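Local coordinates for protein bradavidin 2 (Bradyrhizobium japonicum, PDB 4GGT) that probably binds biotin, as a small secreted beta-barrel protein of the avidin family, at residues A[14-19]-A[80-85]; A[61-66]-A[85-90]; A[65-70]-A[76-81]. All coordinates share one frame; numbering follows the deposited sequence.

Contact 1 of 3, residues A[14-19]-A[80-85]; sequences SYWKNE and GTIKGS
Ile82 is the first residue of the 80-85 loop to reach Trp16. Its CG2 methyl lies 4.1 Å from CH2 of Trp16, at the far end of the six-membered ring, and the two side chains cross at about a right angle. CG1 stands beside the backbone N (chi1 -59°), which leaves the CG2 branch opposite that N and facing the indole. A branched aliphatic residue suits this place because it gives CG2 to Trp16, and Ile82 also packs on Leu10. At Gly84 the chain turns with a positive phi of 62°, a conformation that glycine adopts easily, and the turn brings Gly84 O to 3.9 Å from Trp16 CH2. Ser85 turns its CB away from Trp16, so the backbone makes the approach: Ser85 O lies 3.7 Å from Trp16 CZ3. No hydrogen bond joins the segments, and this end of the indole is met by one methyl and two carbonyl oxygens in van der Waals contact. The other end is fixed within its own strand. Trp16 NE1 donates to Ser14 OG at 2.8 Å, with the oxygen close to the ring plane, and Ser14 OG bonds in turn to Pro11 O, so the buried N-H is satisfied and the rotation of the ring is set. Leu10, Ile26, Met87 and Arg113 pack round the same indole. A large flat side chain suits the position because it spans from the first strand to the loop. Asn18, two residues further on, is a biotin-binding residue, although no biotin is bound in this model. The contact lies at one end of the closed antiparallel barrel of the avidin fold, where the 80-85 connection folds against the first strand.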
loop_
_atom_site.group_PDB
_atom_site.type_symbol
_atom_site.label_atom_id
_atom_site.label_comp_id
_atom_site.label_asym_id
_atom_site.label_seq_id
_atom_site.Cartn_x
_atom_site.Cartn_y
_atom_site.Cartn_z
ATOM N N SER A 14 11.924 -6.671 1.689
ATOM C CA SER A 14 12.285 -5.577 0.820
ATOM C C SER A 14 11.560 -4.364 1.321
ATOM O O SER A 14 10.663 -4.479 2.161
ATOM C CB SER A 14 11.920 -5.882 -0.638
ATOM O OG SER A 14 10.544 -6.157 -0.787
ATOM N N TYR A 15 11.972 -3.209 0.832
ATOM C CA TYR A 15 11.446 -1.952 1.328
ATOM C C TYR A 15 11.271 -0.996 0.143
ATOM O O TYR A 15 12.197 -0.816 -0.656
ATOM C CB TYR A 15 12.407 -1.411 2.372
ATOM C CG TYR A 15 12.085 -0.051 2.916
ATOM C CD1 TYR A 15 10.999 0.143 3.756
ATOM C CD2 TYR A 15 12.886 1.031 2.617
ATOM C CE1 TYR A 15 10.709 1.399 4.281
ATOM C CE2 TYR A 15 12.613 2.283 3.132
ATOM C CZ TYR A 15 11.522 2.456 3.965
ATOM O OH TYR A 15 11.265 3.709 4.465
ATOM N N TRP A 16 10.074 -0.409 0.037
ATOM C CA TRP A 16 9.679 0.386 -1.114
ATOM C C TRP A 16 9.032 1.684 -0.652
ATOM O O TRP A 16 8.386 1.731 0.407
ATOM C CB TRP A 16 8.660 -0.369 -1.974
ATOM C CG TRP A 16 9.039 -1.801 -2.380
ATOM C CD1 TRP A 16 9.175 -2.875 -1.567
ATOM C CD2 TRP A 16 9.275 -2.274 -3.719
ATOM N NE1 TRP A 16 9.499 -4.004 -2.305
ATOM C CE2 TRP A 16 9.574 -3.655 -3.628
ATOM C CE3 TRP A 16 9.278 -1.658 -4.981
ATOM C CZ2 TRP A 16 9.875 -4.431 -4.749
ATOM C CZ3 TRP A 16 9.563 -2.431 -6.102
ATOM C CH2 TRP A 16 9.855 -3.801 -5.980
ATOM N N LYS A 17 9.187 2.733 -1.448
ATOM C CA LYS A 17 8.537 4.017 -1.168
ATOM C C LYS A 17 7.896 4.577 -2.414
ATOM O O LYS A 17 8.433 4.407 -3.503
ATOM C CB LYS A 17 9.537 5.040 -0.618
ATOM C CG LYS A 17 10.039 4.669 0.787
ATOM C CD LYS A 17 11.129 5.605 1.307
ATOM C CE LYS A 17 10.697 7.042 1.308
ATOM N NZ LYS A 17 11.708 7.902 2.022
ATOM N N ASN A 18 6.759 5.268 -2.264
ATOM C CA ASN A 18 6.115 5.887 -3.427
ATOM C C ASN A 18 6.524 7.352 -3.474
ATOM O O ASN A 18 7.264 7.795 -2.608
ATOM C CB ASN A 18 4.582 5.681 -3.427
ATOM C CG ASN A 18 3.876 6.387 -2.276
ATOM O OD1 ASN A 18 4.479 7.184 -1.580
ATOM N ND2 ASN A 18 2.581 6.063 -2.058
ATOM N N GLU A 19 6.044 8.080 -4.474
ATOM C CA GLU A 19 6.507 9.443 -4.698
ATOM C C GLU A 19 6.045 10.404 -3.601
ATOM O O GLU A 19 6.672 11.450 -3.408
ATOM C CB GLU A 19 6.158 9.936 -6.133
ATOM C CG GLU A 19 4.713 9.643 -6.600
ATOM C CD GLU A 19 4.521 8.250 -7.245
ATOM O OE1 GLU A 19 4.817 8.069 -8.470
ATOM O OE2 GLU A 19 4.015 7.358 -6.530
ATOM N N GLY A 80 -1.220 -3.813 -9.102
ATOM C CA GLY A 80 -0.142 -3.449 -10.023
ATOM C C GLY A 80 0.740 -4.614 -10.395
ATOM O O GLY A 80 0.304 -5.779 -10.431
ATOM N N THR A 81 1.999 -4.303 -10.636
ATOM C CA THR A 81 2.945 -5.313 -11.120
ATOM C C THR A 81 4.318 -4.927 -10.640
ATOM O O THR A 81 4.511 -3.818 -10.141
ATOM C CB THR A 81 2.963 -5.427 -12.686
ATOM O OG1 THR A 81 3.371 -4.176 -13.247
ATOM C CG2 THR A 81 1.606 -5.764 -13.227
ATOM N N ILE A 82 5.263 -5.854 -10.761
ATOM C CA ILE A 82 6.638 -5.592 -10.399
ATOM C C ILE A 82 7.503 -5.708 -11.642
ATOM O O ILE A 82 7.451 -6.724 -12.339
ATOM C CB ILE A 82 7.148 -6.572 -9.308
ATOM C CG1 ILE A 82 6.290 -6.462 -8.045
ATOM C CG2 ILE A 82 8.573 -6.251 -8.940
ATOM C CD1 ILE A 82 6.113 -7.761 -7.338
ATOM N N LYS A 83 8.260 -4.656 -11.915
ATOM C CA LYS A 83 9.172 -4.614 -13.047
ATOM C C LYS A 83 10.502 -4.177 -12.494
ATOM O O LYS A 83 10.771 -2.981 -12.351
ATOM C CB LYS A 83 8.659 -3.652 -14.122
ATOM C CG LYS A 83 7.294 -4.061 -14.724
ATOM C CD LYS A 83 7.378 -5.431 -15.423
ATOM C CE LYS A 83 6.005 -5.955 -15.763
ATOM N NZ LYS A 83 6.066 -7.290 -16.421
ATOM N N GLY A 84 11.306 -5.163 -12.098
ATOM C CA GLY A 84 12.600 -4.885 -11.488
ATOM C C GLY A 84 12.465 -4.111 -10.195
ATOM O O GLY A 84 11.833 -4.587 -9.261
ATOM N N SER A 85 13.012 -2.895 -10.162
ATOM C CA SER A 85 13.091 -2.084 -8.940
ATOM C C SER A 85 11.883 -1.116 -8.817
ATOM O O SER A 85 11.839 -0.240 -7.960
ATOM C CB SER A 85 14.430 -1.333 -8.902
ATOM O OG SER A 85 14.640 -0.753 -7.626
#

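Contact 2 of 3, residues A[61-66]-A[85-90]; sequences TGLYFV and SQMPTS
Met87 reaches both Leu63 and Phe65 inside the avidin barrel, where strands 62-69 and 86-95 are separated in the sheet by strand 74-80. The two flanking strands therefore meet through side chains that project into the core, without any hydrogen bond between them. The apolar packing centres on Leu63, whose CD1 methyl lies 3.9 Å from Met87 CE while CD2 lies 4.1 Å from Met87 CG. Both leucine branches are thus used, one at the tip of the methionine and one nearer its root. The Met-aromatic interaction is the second kind: SD stands 5.4 Å from the centroid of the Phe65 ring, in an oblique approach. Methionine suits the place because its long unbranched chain can span an intervening strand and its polarisable sulfur packs well beside an aromatic ring. With an alanine here, Leu63 CD1 and Phe65 CE1 would probably lose their partner and a gap would open in the core. Leu10 and Phe111 also pack on Met87. A bend at chi3 turns CE onto Leu63 CD1, whereas the extended chain before it, with CG opposite the backbone N (chi1 179°), carries Met87 SD to 4.1 Å from Phe65 CE1.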
loop_
_atom_site.group_PDB
_atom_site.type_symbol
_atom_site.label_atom_id
_atom_site.label_comp_id
_atom_site.label_asym_id
_atom_site.label_seq_id
_atom_site.Cartn_x
_atom_site.Cartn_y
_atom_site.Cartn_z
ATOM N N THR A 61 0.865 -12.807 -12.725
ATOM C CA THR A 61 0.137 -11.704 -13.384
ATOM C C THR A 61 0.357 -10.331 -12.709
ATOM O O THR A 61 -0.004 -9.283 -13.278
ATOM C CB THR A 61 -1.392 -12.047 -13.447
ATOM O OG1 THR A 61 -1.598 -13.170 -14.324
ATOM C CG2 THR A 61 -2.245 -10.867 -13.921
ATOM N N GLY A 62 0.954 -10.320 -11.514
ATOM C CA GLY A 62 1.097 -9.064 -10.770
ATOM C C GLY A 62 0.809 -9.218 -9.294
ATOM O O GLY A 62 1.015 -10.292 -8.725
ATOM N N LEU A 63 0.355 -8.138 -8.666
ATOM C CA LEU A 63 0.097 -8.169 -7.231
ATOM C C LEU A 63 -0.997 -7.198 -6.830
ATOM O O LEU A 63 -1.304 -6.257 -7.561
ATOM C CB LEU A 63 1.392 -7.857 -6.451
ATOM C CG LEU A 63 1.802 -6.406 -6.113
ATOM C CD1 LEU A 63 2.944 -6.418 -5.059
ATOM C CD2 LEU A 63 2.222 -5.606 -7.324
ATOM N N TYR A 64 -1.593 -7.437 -5.662
ATOM C CA TYR A 64 -2.443 -6.418 -5.054
ATOM C C TYR A 64 -2.211 -6.457 -3.564
ATOM O O TYR A 64 -1.837 -7.503 -3.021
ATOM C CB TYR A 64 -3.934 -6.605 -5.367
ATOM C CG TYR A 64 -4.670 -7.682 -4.586
ATOM C CD1 TYR A 64 -4.814 -8.978 -5.093
ATOM C CD2 TYR A 64 -5.244 -7.393 -3.331
ATOM C CE1 TYR A 64 -5.535 -9.970 -4.349
ATOM C CE2 TYR A 64 -5.942 -8.348 -2.598
ATOM C CZ TYR A 64 -6.074 -9.635 -3.107
ATOM O OH TYR A 64 -6.779 -10.569 -2.361
ATOM N N PHE A 65 -2.382 -5.309 -2.919
ATOM C CA PHE A 65 -2.369 -5.326 -1.439
ATOM C C PHE A 65 -3.328 -4.286 -0.902
ATOM O O PHE A 65 -3.699 -3.339 -1.617
ATOM C CB PHE A 65 -0.967 -5.191 -0.869
ATOM C CG PHE A 65 -0.242 -3.947 -1.331
ATOM C CD1 PHE A 65 0.457 -3.955 -2.541
ATOM C CD2 PHE A 65 -0.319 -2.781 -0.618
ATOM C CE1 PHE A 65 1.089 -2.836 -2.980
ATOM C CE2 PHE A 65 0.353 -1.650 -1.062
ATOM C CZ PHE A 65 1.015 -1.675 -2.240
ATOM N N VAL A 66 -3.782 -4.519 0.323
ATOM C CA VAL A 66 -4.787 -3.684 0.967
ATOM C C VAL A 66 -4.252 -3.261 2.336
ATOM O O VAL A 66 -3.646 -4.057 3.061
ATOM C CB VAL A 66 -6.166 -4.426 1.116
ATOM C CG1 VAL A 66 -6.045 -5.735 1.878
ATOM C CG2 VAL A 66 -7.184 -3.523 1.786
ATOM N N SER A 85 13.012 -2.895 -10.162
ATOM C CA SER A 85 13.091 -2.084 -8.940
ATOM C C SER A 85 11.883 -1.116 -8.817
ATOM O O SER A 85 11.839 -0.240 -7.960
ATOM C CB SER A 85 14.430 -1.333 -8.902
ATOM O OG SER A 85 14.640 -0.753 -7.626
ATOM N N GLN A 86 10.909 -1.278 -9.706
ATOM C CA GLN A 86 9.747 -0.382 -9.714
ATOM C C GLN A 86 8.439 -1.158 -9.687
ATOM O O GLN A 86 8.330 -2.257 -10.259
ATOM C CB GLN A 86 9.803 0.554 -10.925
ATOM C CG GLN A 86 10.985 1.558 -10.798
ATOM C CD GLN A 86 10.662 3.023 -11.132
ATOM O OE1 GLN A 86 10.144 3.333 -12.212
ATOM N NE2 GLN A 86 11.026 3.944 -10.213
ATOM N N MET A 87 7.437 -0.568 -9.039
ATOM C CA MET A 87 6.195 -1.255 -8.809
ATOM C C MET A 87 5.066 -0.286 -9.151
ATOM O O MET A 87 4.514 0.395 -8.267
ATOM C CB MET A 87 6.087 -1.729 -7.344
ATOM C CG MET A 87 4.780 -2.431 -7.038
ATOM S SD MET A 87 4.500 -2.657 -5.277
ATOM C CE MET A 87 5.801 -3.726 -4.763
ATOM N N PRO A 88 4.705 -0.218 -10.437
ATOM C CA PRO A 88 3.605 0.666 -10.769
ATOM C C PRO A 88 2.280 0.094 -10.296
ATOM O O PRO A 88 2.060 -1.096 -10.379
ATOM C CB PRO A 88 3.660 0.742 -12.307
ATOM C CG PRO A 88 4.272 -0.607 -12.726
ATOM C CD PRO A 88 5.245 -0.946 -11.608
ATOM N N THR A 89 1.381 0.952 -9.827
ATOM C CA THR A 89 0.112 0.475 -9.271
ATOM C C THR A 89 -0.982 1.503 -9.521
ATOM O O THR A 89 -0.699 2.695 -9.764
ATOM C CB THR A 89 0.163 0.312 -7.720
ATOM O OG1 THR A 89 0.415 1.597 -7.120
ATOM C CG2 THR A 89 1.191 -0.719 -7.264
ATOM N N SER A 90 -2.232 1.037 -9.492
ATOM C CA SER A 90 -3.372 1.957 -9.383
ATOM C C SER A 90 -3.998 1.708 -8.010
ATOM O O SER A 90 -3.874 0.622 -7.473
ATOM C CB SER A 90 -4.419 1.722 -10.464
ATOM O OG SER A 90 -4.910 0.374 -10.463
#

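Contact 3 of 3, residues A[65-70]-A[76-81]; sequences FVVTFA and TRWVGT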
loop_
_atom_site.group_PDB
_atom_site.type_symbol
_atom_site.label_atom_id
_atom_site.label_comp_id
_atom_site.label_asym_id
_atom_site.label_seq_id
_atom_site.Cartn_x
_atom_site.Cartn_y
_atom_site.Cartn_z
ATOM N N PHE A 65 -2.382 -5.309 -2.919
ATOM C CA PHE A 65 -2.369 -5.326 -1.439
ATOM C C PHE A 65 -3.328 -4.286 -0.902
ATOM O O PHE A 65 -3.699 -3.339 -1.617
ATOM C CB PHE A 65 -0.967 -5.191 -0.869
ATOM C CG PHE A 65 -0.242 -3.947 -1.331
ATOM C CD1 PHE A 65 0.457 -3.955 -2.541
ATOM C CD2 PHE A 65 -0.319 -2.781 -0.618
ATOM C CE1 PHE A 65 1.089 -2.836 -2.980
ATOM C CE2 PHE A 65 0.353 -1.650 -1.062
ATOM C CZ PHE A 65 1.015 -1.675 -2.240
ATOM N N VAL A 66 -3.782 -4.519 0.323
ATOM C CA VAL A 66 -4.787 -3.684 0.967
ATOM C C VAL A 66 -4.252 -3.261 2.336
ATOM O O VAL A 66 -3.646 -4.057 3.061
ATOM C CB VAL A 66 -6.166 -4.426 1.116
ATOM C CG1 VAL A 66 -6.045 -5.735 1.878
ATOM C CG2 VAL A 66 -7.184 -3.523 1.786
ATOM N N VAL A 67 -4.408 -1.966 2.653
ATOM C CA VAL A 67 -4.055 -1.476 3.959
ATOM C C VAL A 67 -5.290 -0.800 4.583
ATOM O O VAL A 67 -5.941 0.007 3.934
ATOM C CB VAL A 67 -2.917 -0.448 3.885
ATOM C CG1 VAL A 67 -2.627 0.144 5.268
ATOM C CG2 VAL A 67 -1.646 -1.131 3.290
ATOM N N THR A 68 -5.593 -1.134 5.832
ATOM C CA THR A 68 -6.728 -0.496 6.536
ATOM C C THR A 68 -6.177 0.446 7.608
ATOM O O THR A 68 -5.413 0.035 8.502
ATOM C CB THR A 68 -7.678 -1.577 7.105
ATOM O OG1 THR A 68 -8.244 -2.263 5.999
ATOM C CG2 THR A 68 -8.813 -0.918 7.926
ATOM N N PHE A 69 -6.471 1.735 7.451
ATOM C CA PHE A 69 -5.981 2.744 8.393
ATOM C C PHE A 69 -7.063 2.825 9.471
ATOM O O PHE A 69 -8.055 3.560 9.332
ATOM C CB PHE A 69 -5.764 4.099 7.710
ATOM C CG PHE A 69 -4.817 4.028 6.533
ATOM C CD1 PHE A 69 -5.317 3.837 5.251
ATOM C CD2 PHE A 69 -3.442 4.078 6.741
ATOM C CE1 PHE A 69 -4.432 3.742 4.149
ATOM C CE2 PHE A 69 -2.537 3.978 5.667
ATOM C CZ PHE A 69 -3.030 3.818 4.387
ATOM N N ALA A 70 -6.899 2.006 10.499
ATOM C CA ALA A 70 -8.040 1.625 11.347
ATOM C C ALA A 70 -8.661 2.810 12.057
ATOM O O ALA A 70 -9.908 2.920 12.110
ATOM C CB ALA A 70 -7.635 0.551 12.334
ATOM N N THR A 76 -7.237 1.388 1.647
ATOM C CA THR A 76 -6.818 1.529 0.244
ATOM C C THR A 76 -6.402 0.173 -0.302
ATOM O O THR A 76 -5.767 -0.591 0.408
ATOM C CB THR A 76 -5.673 2.504 0.176
ATOM O OG1 THR A 76 -6.124 3.725 0.762
ATOM C CG2 THR A 76 -5.202 2.763 -1.280
ATOM N N ARG A 77 -6.748 -0.086 -1.561
ATOM C CA ARG A 77 -6.299 -1.292 -2.230
ATOM C C ARG A 77 -5.457 -0.839 -3.394
ATOM O O ARG A 77 -5.950 -0.044 -4.234
ATOM C CB ARG A 77 -7.483 -2.092 -2.748
ATOM C CG ARG A 77 -7.054 -3.449 -3.369
ATOM C CD ARG A 77 -6.708 -3.324 -4.869
ATOM N NE ARG A 77 -7.860 -3.284 -5.784
ATOM C CZ ARG A 77 -8.248 -2.241 -6.513
ATOM N NH1 ARG A 77 -7.673 -1.024 -6.428
ATOM N NH2 ARG A 77 -9.280 -2.399 -7.310
ATOM N N TRP A 78 -4.255 -1.416 -3.491
ATOM C CA TRP A 78 -3.375 -1.155 -4.646
ATOM C C TRP A 78 -3.340 -2.429 -5.495
ATOM O O TRP A 78 -3.303 -3.544 -4.960
ATOM C CB TRP A 78 -1.954 -0.885 -4.166
ATOM C CG TRP A 78 -1.683 0.452 -3.543
ATOM C CD1 TRP A 78 -1.096 1.526 -4.140
ATOM C CD2 TRP A 78 -1.901 0.811 -2.172
ATOM N NE1 TRP A 78 -0.965 2.573 -3.245
ATOM C CE2 TRP A 78 -1.454 2.161 -2.020
ATOM C CE3 TRP A 78 -2.441 0.140 -1.064
ATOM C CZ2 TRP A 78 -1.532 2.842 -0.792
ATOM C CZ3 TRP A 78 -2.532 0.802 0.158
ATOM C CH2 TRP A 78 -2.072 2.165 0.284
ATOM N N VAL A 79 -3.348 -2.263 -6.821
ATOM C CA VAL A 79 -3.185 -3.373 -7.717
ATOM C C VAL A 79 -2.134 -2.925 -8.762
ATOM O O VAL A 79 -2.125 -1.761 -9.174
ATOM C CB VAL A 79 -4.535 -3.844 -8.342
ATOM C CG1 VAL A 79 -5.355 -2.649 -8.888
ATOM C CG2 VAL A 79 -4.290 -4.935 -9.377
ATOM N N GLY A 80 -1.220 -3.813 -9.102
ATOM C CA GLY A 80 -0.142 -3.449 -10.023
ATOM C C GLY A 80 0.740 -4.614 -10.395
ATOM O O GLY A 80 0.304 -5.779 -10.431
ATOM N N THR A 81 1.999 -4.303 -10.636
ATOM C CA THR A 81 2.945 -5.313 -11.120
ATOM C C THR A 81 4.318 -4.927 -10.640
ATOM O O THR A 81 4.511 -3.818 -10.141
ATOM C CB THR A 81 2.963 -5.427 -12.686
ATOM O OG1 THR A 81 3.371 -4.176 -13.247
ATOM C CG2 THR A 81 1.606 -5.764 -13.227
#
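Phe65 pairs with Trp78 through two backbone hydrogen bonds, Phe65 N to Trp78 O at 2.9 Å and Trp78 N to Phe65 O at 2.7 Å. Their flat rings suit the core, lying nearly parallel (15° between planes) but slid so that they hardly overlap. Phe65 CE2 approaches the rim of the indole, 3.3 Å from Trp78 CE3, while Trp78 CB lies over the phenyl face 3.9 Å from its centroid, a CH-pi contact. Thr76 CG2 lies on the other side of the indole, again towards its rim, flanking the ring with Phe65. The indole also keeps an N-H: NE1 donates to OD2 of Asp109, a biotin-binding residue, which fixes its rotation. Val66 forms a non-hydrogen-bonded pair with Arg77 on the other face of the sheet, and its CA-H points at Thr76 O. This is the antiparallel beta hairpin of strands 62-69 and 74-80, two adjacent staves of the barrel. Val67, back on the face of Phe65, exchanges backbone bonds with Thr76 (Val67 N to Thr76 O, 3.0 Å). Its CG2, beside the backbone N (CG1 opposite, chi1 176°), packs 3.8 Å from Trp78 CZ3, a compact branch fitting the broad indole. Phe69, the centre of an inverse gamma turn, has its ring edge at Thr76 OG1, 3.8 Å from Phe69 CE1; threonine thus gives its methyl to the indole and its hydroxyl to this edge.

Contacts 2 and 3 involve the consecutive strands 62-69, 74-80 and 86-95, and contact 1 lies where the connection between the last two meets strand 14-17. Contacts 1 and 2 have centres about 7 Å apart and share Ser85, while the centres of contacts 2 and 3 are about 10 Å apart. Phe65 joins contacts 2 and 3: its ring touches Met87 in one and Trp78 in the other. Strand 74-80 is stitched to both neighbours by probable hydrogen bonds, Gly80 N to Leu63 O at 2.9 Å and Ser90 N to Val79 O at 2.8 Å. About 3 Å separates the side chains of Trp78 and Asp109 in the biotin site, and contact 1 carries Asn18 of the same site.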